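Glycoside transferase (PDB 6R2M) probably hydrolyses glycosidic bonds of exopolysaccharide outside the cell of Listeria monocytogenes, though a transferase activity is also possible. Local coordinates at residues Ser261-Phe267 with Phe302-Lys307; Pro12-Thr18 with Val63-Lys67; Ala186-Phe190 with Tyr248-Lys253; Val142-Phe146 with Thr157-Leu163. One frame throughout, in Å; residues are numbered along the deposited sequence.

Contact 1. Residues Ser261-Phe267 with Phe302-Lys307; sequences STAVYAF and FDYINK
Asp303 OD1 is held from two sources where the helices meet: Ala263 N donates to it over 3.0 Å, on the anti side of the carboxylate and with a bent N-H...O angle of 140°, and water 1 donates to it over 2.7 Å. The same water lies 2.6 Å from OG of Ser261, the N-cap residue of helix 262-274, which accepts from Val264 N. Two of the N-H groups at the helix start are thus used, one by Ser261 and one by Asp303 of the partner helix. Further along, Asn306 ND2 bonds back to Phe302 O and sits 3.3 Å above the centre of the Phe302 ring. With the amide fixed this way, Asn306 OD1 comes to the edge of the Phe267 ring, 3.5 Å from CE1. The Phe302 ring, its CG anti to the backbone N (chi1 -169°), reaches Ala263 CB with CE2 at 3.6 Å, and the Phe302 and Phe267 side chains cross at about a right angle, CZ to CZ 3.8 Å. The local axes run nearly together, 26° apart. Leu288 of helix 278-290 packs on Thr262 and Ala266, Leu55 of helix 50-62 backs Phe302 and Asn306, and helix 209-223 meets Phe267 through Met217.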
loop_
_atom_site.group_PDB
_atom_site.type_symbol
_atom_site.label_atom_id
_atom_site.label_comp_id
_atom_site.label_asym_id
_atom_site.label_seq_id
_atom_site.Cartn_x
_atom_site.Cartn_y
_atom_site.Cartn_z
ATOM N N SER A 261 14.940 3.428 4.029
ATOM C CA SER A 261 13.710 2.653 4.159
ATOM C C SER A 261 13.580 1.691 2.991
ATOM O O SER A 261 13.658 2.105 1.832
ATOM C CB SER A 261 12.482 3.556 4.202
ATOM O OG SER A 261 11.309 2.828 3.817
ATOM N N THR A 262 13.385 0.407 3.305
ATOM C CA THR A 262 13.140 -0.577 2.255
ATOM C C THR A 262 11.909 -0.209 1.433
ATOM O O THR A 262 11.948 -0.223 0.196
ATOM C CB THR A 262 12.991 -1.959 2.880
ATOM O OG1 THR A 262 14.226 -2.323 3.501
ATOM C CG2 THR A 262 12.654 -2.988 1.819
ATOM N N ALA A 263 10.802 0.131 2.106
ATOM C CA ALA A 263 9.583 0.463 1.374
ATOM C C ALA A 263 9.781 1.676 0.470
ATOM O O ALA A 263 9.258 1.707 -0.650
ATOM C CB ALA A 263 8.423 0.688 2.344
ATOM N N VAL A 264 10.554 2.668 0.925
ATOM C CA VAL A 264 10.827 3.844 0.101
ATOM C C VAL A 264 11.526 3.449 -1.188
ATOM O O VAL A 264 11.181 3.932 -2.269
ATOM C CB VAL A 264 11.642 4.877 0.892
ATOM C CG1 VAL A 264 12.209 5.924 -0.069
ATOM C CG2 VAL A 264 10.737 5.539 1.910
ATOM N N TYR A 265 12.505 2.545 -1.109
ATOM C CA TYR A 265 13.157 2.137 -2.353
ATOM C C TYR A 265 12.248 1.277 -3.223
ATOM O O TYR A 265 12.328 1.358 -4.458
ATOM C CB TYR A 265 14.458 1.401 -2.050
ATOM C CG TYR A 265 15.556 2.342 -1.596
ATOM C CD1 TYR A 265 15.784 3.538 -2.271
ATOM C CD2 TYR A 265 16.369 2.029 -0.512
ATOM C CE1 TYR A 265 16.784 4.417 -1.862
ATOM C CE2 TYR A 265 17.391 2.898 -0.099
ATOM C CZ TYR A 265 17.586 4.090 -0.788
ATOM O OH TYR A 265 18.590 4.947 -0.388
ATOM N N ALA A 266 11.379 0.458 -2.620
ATOM C CA ALA A 266 10.425 -0.291 -3.435
ATOM C C ALA A 266 9.491 0.655 -4.181
ATOM O O ALA A 266 9.272 0.508 -5.394
ATOM C CB ALA A 266 9.626 -1.258 -2.561
ATOM N N PHE A 267 8.983 1.678 -3.491
ATOM C CA PHE A 267 8.062 2.603 -4.143
ATOM C C PHE A 267 8.781 3.528 -5.118
ATOM O O PHE A 267 8.201 3.881 -6.143
ATOM C CB PHE A 267 7.299 3.408 -3.101
ATOM C CG PHE A 267 6.404 2.568 -2.238
ATOM C CD1 PHE A 267 5.963 1.330 -2.669
ATOM C CD2 PHE A 267 6.029 3.011 -0.986
ATOM C CE1 PHE A 267 5.151 0.549 -1.862
ATOM C CE2 PHE A 267 5.215 2.253 -0.177
ATOM C CZ PHE A 267 4.770 1.004 -0.615
ATOM N N PHE A 302 5.632 -4.908 6.349
ATOM C CA PHE A 302 5.444 -3.958 5.250
ATOM C C PHE A 302 6.704 -3.824 4.410
ATOM O O PHE A 302 6.635 -3.808 3.177
ATOM C CB PHE A 302 5.050 -2.591 5.799
ATOM C CG PHE A 302 4.582 -1.601 4.752
ATOM C CD1 PHE A 302 3.276 -1.631 4.273
ATOM C CD2 PHE A 302 5.423 -0.579 4.312
ATOM C CE1 PHE A 302 2.828 -0.672 3.352
ATOM C CE2 PHE A 302 4.982 0.361 3.399
ATOM C CZ PHE A 302 3.685 0.322 2.920
ATOM N N ASP A 303 7.872 -3.741 5.063
ATOM C CA ASP A 303 9.128 -3.644 4.322
ATOM C C ASP A 303 9.464 -4.965 3.646
ATOM O O ASP A 303 9.828 -4.998 2.463
ATOM C CB ASP A 303 10.264 -3.230 5.262
ATOM C CG ASP A 303 10.182 -1.780 5.682
ATOM O OD1 ASP A 303 9.959 -0.917 4.817
ATOM O OD2 ASP A 303 10.342 -1.508 6.891
ATOM N N TYR A 304 9.337 -6.067 4.382
ATOM C CA TYR A 304 9.659 -7.373 3.830
ATOM C C TYR A 304 8.840 -7.643 2.575
ATOM O O TYR A 304 9.384 -7.987 1.522
ATOM C CB TYR A 304 9.407 -8.457 4.881
ATOM C CG TYR A 304 9.485 -9.850 4.304
ATOM C CD1 TYR A 304 10.715 -10.469 4.106
ATOM C CD2 TYR A 304 8.342 -10.526 3.907
ATOM C CE1 TYR A 304 10.792 -11.726 3.541
ATOM C CE2 TYR A 304 8.413 -11.786 3.351
ATOM C CZ TYR A 304 9.635 -12.379 3.175
ATOM O OH TYR A 304 9.669 -13.642 2.611
ATOM N N ILE A 305 7.522 -7.450 2.661
ATOM C CA ILE A 305 6.672 -7.936 1.584
ATOM C C ILE A 305 6.667 -6.973 0.403
ATOM O O ILE A 305 6.511 -7.405 -0.742
ATOM C CB ILE A 305 5.246 -8.212 2.097
ATOM C CG1 ILE A 305 4.478 -9.089 1.103
ATOM C CG2 ILE A 305 4.475 -6.917 2.414
ATOM C CD1 ILE A 305 4.984 -10.538 1.045
ATOM N N ASN A 306 6.832 -5.663 0.635
ATOM C CA ASN A 306 6.915 -4.757 -0.505
ATOM C C ASN A 306 8.211 -4.951 -1.278
ATOM O O ASN A 306 8.223 -4.781 -2.505
ATOM C CB ASN A 306 6.771 -3.304 -0.056
ATOM C CG ASN A 306 5.312 -2.866 0.030
ATOM O OD1 ASN A 306 4.625 -2.803 -0.977
ATOM N ND2 ASN A 306 4.840 -2.575 1.234
ATOM N N LYS A 307 9.294 -5.348 -0.603
ATOM C CA LYS A 307 10.480 -5.721 -1.357
ATOM C C LYS A 307 10.201 -6.954 -2.218
ATOM O O LYS A 307 10.520 -6.952 -3.413
ATOM C CB LYS A 307 11.674 -5.941 -0.415
ATOM C CG LYS A 307 12.910 -6.460 -1.129
ATOM C CD LYS A 307 14.138 -6.396 -0.249
ATOM C CE LYS A 307 15.345 -6.915 -1.005
ATOM N NZ LYS A 307 16.622 -6.868 -0.239
HETATM O O HOH W 1 10.530 1.464 5.877
#

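Contact 2. Residues Pro12-Thr18 with Val63-Lys67; sequences PKETTPT and VNDSK
Pro17 CG sits squarely over one face of the Asp65 carboxylate, 3.7 Å from Asp65 CG, while Asp65 OD1 accepts a hydrogen bond from water 3 and OD2 bonds Thr68 and Gln23. The other flat group, the Asn64 amide, has Thr15 CB toward one face, 3.6 Å from ND2, and spends its ND2 on Thr16 O at 3.0 Å, arriving 57° above that carbonyl's plane. Thr15 carries the middle of the contact. Its OG1 lies between the backbone N and the carbonyl carbon (chi1 59°), which brings it within reach of both Asn64 O and Ser66 N: it donates to the first over 2.6 Å and accepts from the second over 2.9 Å, nearly straight at 161°. Ser66 OG continues the seam, donating to Lys13 O at 2.9 Å and accepting a hydrogen bond from water 2, which also binds Pro12 O. Water 3 ties Thr15 O to Asp65 OD1 and Lys67 N. At the far end, Thr18 N donates to Val63 O over 2.9 Å. Asn64, with positive phi, is the C-prime residue of the Schellman motif ending helix 50-62, and Asp65 is the N-cap of helix 66-79. The N-terminal arm thus binds the joint between those helices just before helix 21-29 begins, with Phe117, past helix 100-116, touching Thr15, Asn64 and Ser66.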
loop_
_atom_site.group_PDB
_atom_site.type_symbol
_atom_site.label_atom_id
_atom_site.label_comp_id
_atom_site.label_asym_id
_atom_site.label_seq_id
_atom_site.Cartn_x
_atom_site.Cartn_y
_atom_site.Cartn_z
ATOM N N PRO A 12 -10.931 -21.929 -5.562
ATOM C CA PRO A 12 -10.476 -21.932 -6.954
ATOM C C PRO A 12 -9.684 -23.191 -7.280
ATOM O O PRO A 12 -9.160 -23.879 -6.403
ATOM C CB PRO A 12 -9.595 -20.679 -7.063
ATOM C CG PRO A 12 -9.425 -20.159 -5.692
ATOM C CD PRO A 12 -10.218 -20.957 -4.720
ATOM N N LYS A 13 -9.620 -23.491 -8.575
ATOM C CA LYS A 13 -8.766 -24.576 -9.038
ATOM C C LYS A 13 -7.339 -24.324 -8.559
ATOM O O LYS A 13 -6.857 -23.191 -8.582
ATOM C CB LYS A 13 -8.824 -24.676 -10.566
ATOM C CG LYS A 13 -8.072 -25.866 -11.177
ATOM C CD LYS A 13 -8.094 -27.079 -10.258
ATOM C CE LYS A 13 -8.012 -28.400 -11.010
ATOM N NZ LYS A 13 -9.118 -28.594 -11.987
ATOM N N GLU A 14 -6.680 -25.374 -8.068
ATOM C CA GLU A 14 -5.332 -25.213 -7.540
ATOM C C GLU A 14 -4.358 -24.919 -8.673
ATOM O O GLU A 14 -4.340 -25.617 -9.692
ATOM C CB GLU A 14 -4.897 -26.465 -6.774
ATOM C CG GLU A 14 -3.541 -26.325 -6.077
ATOM C CD GLU A 14 -3.382 -27.255 -4.884
ATOM O OE1 GLU A 14 -4.405 -27.649 -4.281
ATOM O OE2 GLU A 14 -2.229 -27.574 -4.531
ATOM N N THR A 15 -3.554 -23.876 -8.497
ATOM C CA THR A 15 -2.600 -23.423 -9.497
ATOM C C THR A 15 -1.180 -23.760 -9.056
ATOM O O THR A 15 -0.915 -23.967 -7.870
ATOM C CB THR A 15 -2.718 -21.910 -9.714
ATOM O OG1 THR A 15 -2.471 -21.239 -8.469
ATOM C CG2 THR A 15 -4.100 -21.537 -10.226
ATOM N N THR A 16 -0.251 -23.767 -10.020
ATOM C CA THR A 16 1.163 -23.990 -9.726
ATOM C C THR A 16 1.876 -22.660 -9.512
ATOM O O THR A 16 2.064 -21.908 -10.481
ATOM C CB THR A 16 1.831 -24.756 -10.854
ATOM O OG1 THR A 16 1.193 -26.027 -11.010
ATOM C CG2 THR A 16 3.311 -24.980 -10.552
ATOM N N PRO A 17 2.321 -22.336 -8.296
ATOM C CA PRO A 17 2.988 -21.052 -8.073
ATOM C C PRO A 17 4.311 -20.959 -8.822
ATOM O O PRO A 17 4.934 -21.969 -9.172
ATOM C CB PRO A 17 3.214 -21.021 -6.559
ATOM C CG PRO A 17 2.263 -22.036 -6.003
ATOM C CD PRO A 17 2.141 -23.095 -7.049
ATOM N N THR A 18 4.722 -19.713 -9.088
ATOM C CA THR A 18 6.047 -19.489 -9.663
ATOM C C THR A 18 7.144 -19.743 -8.647
ATOM O O THR A 18 8.292 -19.985 -9.031
ATOM C CB THR A 18 6.199 -18.068 -10.191
ATOM O OG1 THR A 18 6.075 -17.142 -9.109
ATOM C CG2 THR A 18 5.174 -17.761 -11.253
ATOM N N VAL A 63 2.391 -14.418 -7.734
ATOM C CA VAL A 63 3.118 -15.682 -7.874
ATOM C C VAL A 63 2.187 -16.855 -8.187
ATOM O O VAL A 63 2.617 -18.010 -8.139
ATOM C CB VAL A 63 3.998 -15.989 -6.644
ATOM C CG1 VAL A 63 5.031 -14.885 -6.443
ATOM C CG2 VAL A 63 3.170 -16.194 -5.362
ATOM N N ASN A 64 0.926 -16.585 -8.522
ATOM C CA ASN A 64 0.012 -17.607 -9.047
ATOM C C ASN A 64 -0.253 -18.710 -8.031
ATOM O O ASN A 64 -0.213 -19.893 -8.359
ATOM C CB ASN A 64 0.536 -18.210 -10.360
ATOM C CG ASN A 64 -0.517 -19.048 -11.073
ATOM O OD1 ASN A 64 -1.681 -18.657 -11.138
ATOM N ND2 ASN A 64 -0.121 -20.217 -11.571
ATOM N N ASP A 65 -0.512 -18.335 -6.779
ATOM C CA ASP A 65 -0.723 -19.319 -5.712
ATOM C C ASP A 65 -2.167 -19.248 -5.214
ATOM O O ASP A 65 -2.479 -18.605 -4.211
ATOM C CB ASP A 65 0.285 -19.099 -4.580
ATOM C CG ASP A 65 0.216 -20.188 -3.514
ATOM O OD1 ASP A 65 -0.670 -21.068 -3.590
ATOM O OD2 ASP A 65 1.053 -20.158 -2.588
ATOM N N SER A 66 -3.058 -19.961 -5.909
ATOM C CA SER A 66 -4.470 -19.855 -5.553
ATOM C C SER A 66 -4.775 -20.482 -4.202
ATOM O O SER A 66 -5.659 -19.996 -3.481
ATOM C CB SER A 66 -5.325 -20.492 -6.644
ATOM O OG SER A 66 -5.226 -21.895 -6.522
ATOM N N LYS A 67 -4.078 -21.558 -3.852
ATOM C CA LYS A 67 -4.360 -22.223 -2.584
ATOM C C LYS A 67 -4.043 -21.323 -1.397
ATOM O O LYS A 67 -4.870 -21.160 -0.486
ATOM C CB LYS A 67 -3.577 -23.526 -2.480
ATOM C CG LYS A 67 -3.608 -24.156 -1.108
ATOM C CD LYS A 67 -2.885 -25.496 -1.132
ATOM C CE LYS A 67 -2.753 -26.085 0.264
ATOM N NZ LYS A 67 -1.874 -25.245 1.127
HETATM O O HOH W 2 -6.970 -23.252 -4.886
HETATM O O HOH W 3 -1.830 -23.000 -5.498
#

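Contact 3. Residues Ala186-Phe190 with Tyr248-Lys253; sequences ADPFF and YQRETK
Phe189 reaches across to residues 248-253, and the CD2, CE2 and CZ side of its ring does the touching. The bond from CA to CB points toward the other segment, and chi1 -53° sets CG anti to the carbonyl carbon, which brings CD2 and CZ to the partner. On one side of the ring CD2 comes first, 3.7 Å from Arg250 CG, so the aliphatic part of the arginine does the touching; the ring and guanidinium planes stand 79° apart. The Arg250 head is occupied elsewhere, with NH1 bonded to Asp203 O and a cation-pi contact to Tyr201. Next along the ring, CE2 lies 4.4 Å from Gln249 O and equally far from Lys253 CG, both loose approaches. At the tip, CZ meets Tyr248 CB at 3.8 Å, and the two side chains cross at about a right angle. Tyr248 itself leads off to bond Glu237 through OH. Pro188, preceded by a cis peptide bond, covers one face of the Phe189 ring toward its rim, with CG 3.9 Å above the plane. The same CG touches Lys253 CD at 3.5 Å, and the lysine chain is bent at chi3 (-84°) where it passes the proline. The side-chain contacts are carbon on carbon. Phe233 of helix 228-241 meets both Phe189 and Tyr248 edge-to-face, so the arrangement is an aromatic cluster. It joins the loop that carries the cis peptide before Pro188 to the end of the two-stranded antiparallel sheet of 206-208 and 247-249, on the outer part of a mainly helical fold.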
loop_
_atom_site.group_PDB
_atom_site.type_symbol
_atom_site.label_atom_id
_atom_site.label_comp_id
_atom_site.label_asym_id
_atom_site.label_seq_id
_atom_site.Cartn_x
_atom_site.Cartn_y
_atom_site.Cartn_z
ATOM N N ALA A 186 3.566 20.199 -4.066
ATOM C CA ALA A 186 4.756 19.816 -3.315
ATOM C C ALA A 186 5.761 20.964 -3.354
ATOM O O ALA A 186 5.920 21.619 -4.385
ATOM C CB ALA A 186 5.378 18.540 -3.892
ATOM N N ASP A 187 6.430 21.227 -2.222
ATOM C CA ASP A 187 7.328 22.388 -2.204
ATOM C C ASP A 187 8.529 22.248 -1.267
ATOM O O ASP A 187 8.759 23.121 -0.416
ATOM C CB ASP A 187 6.532 23.642 -1.837
ATOM C CG ASP A 187 7.259 24.929 -2.200
ATOM O OD1 ASP A 187 8.070 24.915 -3.151
ATOM O OD2 ASP A 187 7.026 25.954 -1.516
ATOM N N PRO A 188 9.356 21.201 -1.415
ATOM C CA PRO A 188 9.299 20.145 -2.434
ATOM C C PRO A 188 8.517 18.909 -1.978
ATOM O O PRO A 188 8.419 17.956 -2.748
ATOM C CB PRO A 188 10.777 19.807 -2.647
ATOM C CG PRO A 188 11.348 19.961 -1.267
ATOM C CD PRO A 188 10.572 21.080 -0.590
ATOM N N PHE A 189 7.975 18.931 -0.760
ATOM C CA PHE A 189 7.200 17.821 -0.230
ATOM C C PHE A 189 5.713 18.121 -0.308
ATOM O O PHE A 189 5.285 19.272 -0.204
ATOM C CB PHE A 189 7.585 17.531 1.218
ATOM C CG PHE A 189 9.053 17.332 1.414
ATOM C CD1 PHE A 189 9.676 16.171 0.957
ATOM C CD2 PHE A 189 9.814 18.297 2.065
ATOM C CE1 PHE A 189 11.041 15.981 1.138
ATOM C CE2 PHE A 189 11.182 18.107 2.253
ATOM C CZ PHE A 189 11.786 16.944 1.787
ATOM N N PHE A 190 4.931 17.060 -0.480
ATOM C CA PHE A 190 3.482 17.189 -0.537
ATOM C C PHE A 190 2.920 17.493 0.845
ATOM O O PHE A 190 3.368 16.923 1.849
ATOM C CB PHE A 190 2.844 15.894 -1.026
ATOM C CG PHE A 190 3.120 15.568 -2.457
ATOM C CD1 PHE A 190 2.333 16.089 -3.465
ATOM C CD2 PHE A 190 4.144 14.678 -2.798
ATOM C CE1 PHE A 190 2.570 15.757 -4.786
ATOM C CE2 PHE A 190 4.390 14.351 -4.123
ATOM C CZ PHE A 190 3.605 14.882 -5.111
ATOM N N TYR A 248 12.684 13.214 6.214
ATOM C CA TYR A 248 13.356 14.494 6.056
ATOM C C TYR A 248 12.716 15.579 6.914
ATOM O O TYR A 248 11.523 15.540 7.237
ATOM C CB TYR A 248 13.344 14.966 4.591
ATOM C CG TYR A 248 14.233 14.185 3.661
ATOM C CD1 TYR A 248 13.811 12.969 3.122
ATOM C CD2 TYR A 248 15.480 14.669 3.300
ATOM C CE1 TYR A 248 14.615 12.252 2.265
ATOM C CE2 TYR A 248 16.301 13.953 2.444
ATOM C CZ TYR A 248 15.858 12.746 1.931
ATOM O OH TYR A 248 16.651 12.023 1.074
ATOM N N GLN A 249 13.535 16.558 7.283
ATOM C CA GLN A 249 13.058 17.760 7.941
ATOM C C GLN A 249 12.613 18.764 6.880
ATOM O O GLN A 249 13.364 19.070 5.949
ATOM C CB GLN A 249 14.164 18.337 8.824
ATOM C CG GLN A 249 14.600 17.394 9.928
ATOM C CD GLN A 249 13.587 17.306 11.054
ATOM O OE1 GLN A 249 13.198 18.325 11.629
ATOM N NE2 GLN A 249 13.157 16.093 11.377
ATOM N N ARG A 250 11.381 19.262 7.004
ATOM C CA ARG A 250 10.847 20.108 5.940
ATOM C C ARG A 250 11.527 21.465 5.880
ATOM O O ARG A 250 11.679 22.028 4.792
ATOM C CB ARG A 250 9.352 20.302 6.120
ATOM C CG ARG A 250 8.552 19.268 5.418
ATOM C CD ARG A 250 7.215 19.822 5.024
ATOM N NE ARG A 250 6.640 20.691 6.047
ATOM C CZ ARG A 250 6.106 20.263 7.186
ATOM N NH1 ARG A 250 6.068 18.967 7.465
ATOM N NH2 ARG A 250 5.592 21.136 8.046
ATOM N N GLU A 251 11.925 22.005 7.029
ATOM C CA GLU A 251 12.465 23.360 7.061
ATOM C C GLU A 251 13.827 23.432 6.381
ATOM O O GLU A 251 14.121 24.399 5.669
ATOM C CB GLU A 251 12.546 23.842 8.508
ATOM C CG GLU A 251 11.251 23.626 9.306
ATOM C CD GLU A 251 11.236 22.339 10.138
ATOM O OE1 GLU A 251 11.092 22.444 11.375
ATOM O OE2 GLU A 251 11.344 21.224 9.568
ATOM N N THR A 252 14.661 22.411 6.572
ATOM C CA THR A 252 16.022 22.400 6.053
ATOM C C THR A 252 16.182 21.548 4.805
ATOM O O THR A 252 17.190 21.693 4.101
ATOM C CB THR A 252 16.987 21.867 7.118
ATOM O OG1 THR A 252 16.608 20.524 7.447
ATOM C CG2 THR A 252 16.917 22.710 8.374
ATOM N N LYS A 253 15.228 20.654 4.539
ATOM C CA LYS A 253 15.317 19.618 3.511
ATOM C C LYS A 253 16.456 18.634 3.784
ATOM O O LYS A 253 16.883 17.902 2.886
ATOM C CB LYS A 253 15.450 20.222 2.109
ATOM C CG LYS A 253 14.327 21.179 1.754
ATOM C CD LYS A 253 14.198 21.338 0.246
ATOM C CE LYS A 253 15.151 22.381 -0.312
ATOM N NZ LYS A 253 14.828 22.673 -1.738
#

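Contact 4. Residues Val142-Phe146 with Thr157-Leu163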
loop_
_atom_site.group_PDB
_atom_site.type_symbol
_atom_site.label_atom_id
_atom_site.label_comp_id
_atom_site.label_asym_id
_atom_site.label_seq_id
_atom_site.Cartn_x
_atom_site.Cartn_y
_atom_site.Cartn_z
ATOM N N VAL A 142 -16.397 12.432 -1.472
ATOM C CA VAL A 142 -14.943 12.576 -1.417
ATOM C C VAL A 142 -14.418 11.666 -0.305
ATOM O O VAL A 142 -14.878 11.792 0.834
ATOM C CB VAL A 142 -14.531 14.033 -1.150
ATOM C CG1 VAL A 142 -13.014 14.193 -1.194
ATOM C CG2 VAL A 142 -15.244 14.969 -2.140
ATOM N N PRO A 143 -13.461 10.788 -0.577
ATOM C CA PRO A 143 -13.048 9.835 0.459
ATOM C C PRO A 143 -12.456 10.531 1.675
ATOM O O PRO A 143 -11.806 11.574 1.569
ATOM C CB PRO A 143 -11.999 8.966 -0.248
ATOM C CG PRO A 143 -11.532 9.806 -1.421
ATOM C CD PRO A 143 -12.753 10.572 -1.849
ATOM N N VAL A 144 -12.684 9.917 2.838
ATOM C CA VAL A 144 -11.964 10.242 4.061
ATOM C C VAL A 144 -11.323 8.949 4.574
ATOM O O VAL A 144 -11.602 7.855 4.078
ATOM C CB VAL A 144 -12.869 10.899 5.126
ATOM C CG1 VAL A 144 -13.391 12.244 4.617
ATOM C CG2 VAL A 144 -14.049 9.989 5.483
ATOM N N ASP A 145 -10.456 9.082 5.580
ATOM C CA ASP A 145 -9.551 7.973 5.901
ATOM C C ASP A 145 -10.285 6.729 6.372
ATOM O O ASP A 145 -9.797 5.607 6.176
ATOM C CB ASP A 145 -8.556 8.389 6.978
ATOM C CG ASP A 145 -7.522 9.367 6.465
ATOM O OD1 ASP A 145 -7.310 9.435 5.235
ATOM O OD2 ASP A 145 -6.937 10.090 7.298
ATOM N N PHE A 146 -11.419 6.901 7.036
ATOM C CA PHE A 146 -12.047 5.760 7.684
ATOM C C PHE A 146 -13.471 6.113 8.059
ATOM O O PHE A 146 -13.878 7.276 8.037
ATOM C CB PHE A 146 -11.282 5.302 8.932
ATOM C CG PHE A 146 -11.170 6.343 10.003
ATOM C CD1 PHE A 146 -12.241 6.632 10.847
ATOM C CD2 PHE A 146 -9.977 7.010 10.188
ATOM C CE1 PHE A 146 -12.115 7.595 11.840
ATOM C CE2 PHE A 146 -9.848 7.970 11.178
ATOM C CZ PHE A 146 -10.917 8.253 12.007
ATOM N N THR A 157 -10.481 13.709 8.170
ATOM C CA THR A 157 -9.254 13.927 7.426
ATOM C C THR A 157 -9.225 12.993 6.229
ATOM O O THR A 157 -9.782 11.891 6.271
ATOM C CB THR A 157 -7.986 13.663 8.272
ATOM O OG1 THR A 157 -8.011 12.326 8.792
ATOM C CG2 THR A 157 -7.902 14.624 9.429
ATOM N N LEU A 158 -8.536 13.428 5.174
ATOM C CA LEU A 158 -8.061 12.522 4.135
ATOM C C LEU A 158 -6.549 12.649 4.051
ATOM O O LEU A 158 -6.034 13.714 3.710
ATOM C CB LEU A 158 -8.682 12.825 2.774
ATOM C CG LEU A 158 -8.086 12.038 1.604
ATOM C CD1 LEU A 158 -8.360 10.536 1.762
ATOM C CD2 LEU A 158 -8.601 12.548 0.250
ATOM N N HIS A 159 -5.847 11.569 4.363
ATOM C CA HIS A 159 -4.427 11.492 4.076
ATOM C C HIS A 159 -4.250 11.046 2.631
ATOM O O HIS A 159 -4.744 9.981 2.238
ATOM C CB HIS A 159 -3.747 10.541 5.050
ATOM C CG HIS A 159 -3.592 11.127 6.419
ATOM N ND1 HIS A 159 -4.664 11.326 7.263
ATOM C CD2 HIS A 159 -2.502 11.590 7.077
ATOM C CE1 HIS A 159 -4.238 11.874 8.388
ATOM N NE2 HIS A 159 -2.930 12.042 8.303
ATOM N N LEU A 160 -3.550 11.863 1.834
ATOM C CA LEU A 160 -3.432 11.564 0.413
ATOM C C LEU A 160 -2.677 10.265 0.161
ATOM O O LEU A 160 -2.843 9.654 -0.904
ATOM C CB LEU A 160 -2.746 12.722 -0.301
ATOM C CG LEU A 160 -3.544 14.022 -0.242
ATOM C CD1 LEU A 160 -2.775 15.141 -0.906
ATOM C CD2 LEU A 160 -4.895 13.823 -0.908
ATOM N N SER A 161 -1.845 9.833 1.110
ATOM C CA SER A 161 -1.142 8.564 0.962
ATOM C C SER A 161 -2.075 7.362 1.021
ATOM O O SER A 161 -1.631 6.246 0.742
ATOM C CB SER A 161 -0.059 8.440 2.036
ATOM O OG SER A 161 -0.639 8.298 3.330
ATOM N N TYR A 162 -3.336 7.560 1.378
ATOM C CA TYR A 162 -4.320 6.496 1.388
ATOM C C TYR A 162 -4.998 6.319 0.032
ATOM O O TYR A 162 -5.790 5.385 -0.129
ATOM C CB TYR A 162 -5.381 6.786 2.451
ATOM C CG TYR A 162 -5.045 6.359 3.870
ATOM C CD1 TYR A 162 -3.720 6.186 4.288
ATOM C CD2 TYR A 162 -6.065 6.116 4.785
ATOM C CE1 TYR A 162 -3.436 5.796 5.598
ATOM C CE2 TYR A 162 -5.791 5.741 6.086
ATOM C CZ TYR A 162 -4.478 5.563 6.481
ATOM O OH TYR A 162 -4.216 5.170 7.781
ATOM N N LEU A 163 -4.713 7.180 -0.950
ATOM C CA LEU A 163 -5.432 7.109 -2.213
ATOM C C LEU A 163 -4.860 6.003 -3.089
ATOM O O LEU A 163 -3.637 5.843 -3.211
ATOM C CB LEU A 163 -5.376 8.439 -2.959
ATOM C CG LEU A 163 -6.044 9.634 -2.277
ATOM C CD1 LEU A 163 -5.717 10.913 -3.030
ATOM C CD2 LEU A 163 -7.544 9.474 -2.182
#
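The Asp145 carboxylate and the His159 ring meet obliquely, their planes 40° apart, and the histidine grips the acid from two points. His159 N donates to Asp145 OD1 over 2.7 Å on its syn lone pair, and His159 ND1 donates to Asp145 OD2 over 2.6 Å, on the syn side and slightly out of the carboxylate plane. With CG beside its own backbone N (chi1 -74°), the imidazole lies next to the amide that makes the first bond, so both donors face one carboxylate. Thr157 comes in from another direction: its OG1 donates to Asp145 OD2 over 2.9 Å from 49° above the carboxylate plane. The backbones join too, Asp145 N donating to Thr157 O at 3.0 Å in the carbonyl plane. Tyr162 brings CD2 to 3.6 Å from Asp145 OD1, which lies obliquely to its ring. Away from the acid, Leu158 carbons pack against Pro143 O, CB at 3.6 Å, and the apolar pair Pro143 and Leu163 cross at about a right angle, CG to CD2 4.1 Å. Ile100 of helix 100-116 packs against Pro143, Leu158 and Tyr162. Three donors, two of them on OD2, thus satisfy a buried carboxylate and hold it in a set orientation. In return the His159 ring is fixed in rotation, its ND1 hydrogen committed to Asp145.

Along the chain the contacts close in the order 2, 4, 3, 1, and none touches another. Contact 1 is the most central, with the centres of contacts 3 and 4 each 21 Å away and that of contact 2 at 24 Å. Contacts 2 and 3 lie on opposite sides of the chain's centre, 44 Å apart between centres. Shared helices connect several of the contacts: helix 50-62 backs contact 1 and ends in contact 2, while helix 209-223 packs on contacts 1, 3 and 4. Strand 247-249 of contact 3 precedes helix 262-274 of contact 1, which ties the N-terminal edge, the middle and the strand-bearing side of the mainly helical chain into one body.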